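Putative laminarinase (Phanerochaete chrysosporium, PDB 2W39) probably hydrolyses beta-glucans such as laminarin and lichenin outside the cell, as a glycoside hydrolase of family 16. Local coordinates at residues I219-D222 and N223-T226. Numbering follows the deposited sequence.
Sequences INTD and NWGT
In W224 a first torsion of -71° sets the indole beside its own backbone N, and in T221 one of 62° puts CG2 anti to the carbonyl carbon, with OG1 between N and C; together these bring CG2 over one face of the six-membered ring, a CH-pi contact 3.6 Å from the centroid and almost on the ring normal. I219 CD1 reaches the CZ2-CH2 side of the same ring obliquely, 3.8 Å from CZ2. Strand 218-220 ends here in a short 3-10 turn. N223 N donates to N220 O at 3.2 Å, and W224 N to T221 O at 3.1 Å. N220 closes an Asx turn at the start, its OD1 accepting from D222 N at 3.0 Å, while a water accepts from both N220 ND2 and N223 ND2, two amide nitrogens only 3.8 Å apart. A second water donates to T221 O and G225 O; a third donates to D222 O and accepts from G225 N. Around the indole, W199 packs edge-to-face, I212 and P209 add apolar contacts, and V84 touches I219, T221 and W224 alike. One carboxylate oxygen of D211, OD2, accepts from both N220 N and W224 NE1, so the buried indole N-H is satisfied. T221 OG1, which also bonds E190 OE1, and D222 OD2 both bond the N of A1, whose positive charge would be partly balanced by D222; the turn thereby clasps the chain's first residue at the edge of the beta-sandwich.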
loop_
_atom_site.group_PDB
_atom_site.type_symbol
_atom_site.label_atom_id
_atom_site.label_comp_id
_atom_site.label_asym_id
_atom_site.label_seq_id
_atom_site.Cartn_x
_atom_site.Cartn_y
_atom_site.Cartn_z
ATOM N N ILE A 219 1.005 -17.726 14.359
ATOM C CA ILE A 219 0.727 -16.427 14.960
ATOM C C ILE A 219 -0.628 -16.453 15.628
ATOM O O ILE A 219 -1.464 -17.307 15.319
ATOM C CB ILE A 219 0.772 -15.262 13.933
ATOM C CG1 ILE A 219 -0.318 -15.436 12.857
ATOM C CG2 ILE A 219 2.173 -15.113 13.347
ATOM C CD1 ILE A 219 -0.492 -14.228 11.943
ATOM N N ASN A 220 -0.835 -15.523 16.558
ATOM C CA ASN A 220 -2.127 -15.378 17.206
ATOM C C ASN A 220 -2.415 -13.890 17.390
ATOM O O ASN A 220 -1.783 -13.217 18.212
ATOM C CB ASN A 220 -2.110 -16.101 18.559
ATOM C CG ASN A 220 -3.434 -16.011 19.297
ATOM O OD1 ASN A 220 -4.356 -15.309 18.890
ATOM N ND2 ASN A 220 -3.533 -16.749 20.396
ATOM N N THR A 221 -3.364 -13.372 16.612
ATOM C CA THR A 221 -3.611 -11.936 16.592
ATOM C C THR A 221 -4.283 -11.434 17.865
ATOM O O THR A 221 -4.330 -10.226 18.080
ATOM C CB THR A 221 -4.439 -11.516 15.356
ATOM O OG1 THR A 221 -5.710 -12.174 15.418
ATOM C CG2 THR A 221 -3.731 -11.899 14.077
ATOM N N ASP A 222 -4.803 -12.349 18.688
ATOM C CA ASP A 222 -5.366 -12.002 20.007
ATOM C C ASP A 222 -4.357 -11.256 20.862
ATOM O O ASP A 222 -4.742 -10.538 21.797
ATOM C CB ASP A 222 -5.771 -13.267 20.798
ATOM C CG ASP A 222 -6.989 -13.974 20.229
ATOM O OD1 ASP A 222 -7.364 -15.035 20.786
ATOM O OD2 ASP A 222 -7.586 -13.484 19.246
ATOM N N ASN A 223 -3.078 -11.465 20.558
ATOM C CA ASN A 223 -1.960 -10.960 21.331
ATOM C C ASN A 223 -1.361 -9.659 20.814
ATOM O O ASN A 223 -0.338 -9.203 21.324
ATOM C CB ASN A 223 -0.870 -12.040 21.408
ATOM C CG ASN A 223 -1.333 -13.278 22.163
ATOM O OD1 ASN A 223 -2.149 -13.189 23.086
ATOM N ND2 ASN A 223 -0.819 -14.437 21.772
ATOM N N TRP A 224 -2.006 -9.046 19.822
ATOM C CA TRP A 224 -1.384 -7.948 19.093
ATOM C C TRP A 224 -1.761 -6.550 19.564
ATOM O O TRP A 224 -1.265 -5.556 19.027
ATOM C CB TRP A 224 -1.722 -8.108 17.614
ATOM C CG TRP A 224 -1.002 -9.260 16.962
ATOM C CD1 TRP A 224 -0.321 -10.289 17.570
ATOM C CD2 TRP A 224 -0.923 -9.503 15.564
ATOM N NE1 TRP A 224 0.198 -11.135 16.620
ATOM C CE2 TRP A 224 -0.166 -10.683 15.378
ATOM C CE3 TRP A 224 -1.428 -8.841 14.437
ATOM C CZ2 TRP A 224 0.138 -11.192 14.100
ATOM C CZ3 TRP A 224 -1.146 -9.350 13.179
ATOM C CH2 TRP A 224 -0.363 -10.511 13.014
ATOM N N GLY A 225 -2.618 -6.459 20.571
ATOM C CA GLY A 225 -3.088 -5.159 21.036
ATOM C C GLY A 225 -4.089 -4.526 20.076
ATOM O O GLY A 225 -4.509 -5.108 19.074
ATOM N N THR A 226 -4.456 -3.295 20.379
ATOM C CA THR A 226 -5.456 -2.580 19.617
ATOM C C THR A 226 -4.940 -2.234 18.220
ATOM O O THR A 226 -3.821 -1.744 18.075
ATOM C CB THR A 226 -5.844 -1.329 20.399
ATOM O OG1 THR A 226 -6.465 -1.767 21.604
ATOM C CG2 THR A 226 -6.781 -0.436 19.621
HETATM O O HOH W 1 -1.332 -17.122 22.364
HETATM O O HOH W 2 -5.625 -7.714 18.898
HETATM O O HOH W 3 -3.557 -8.202 22.626
#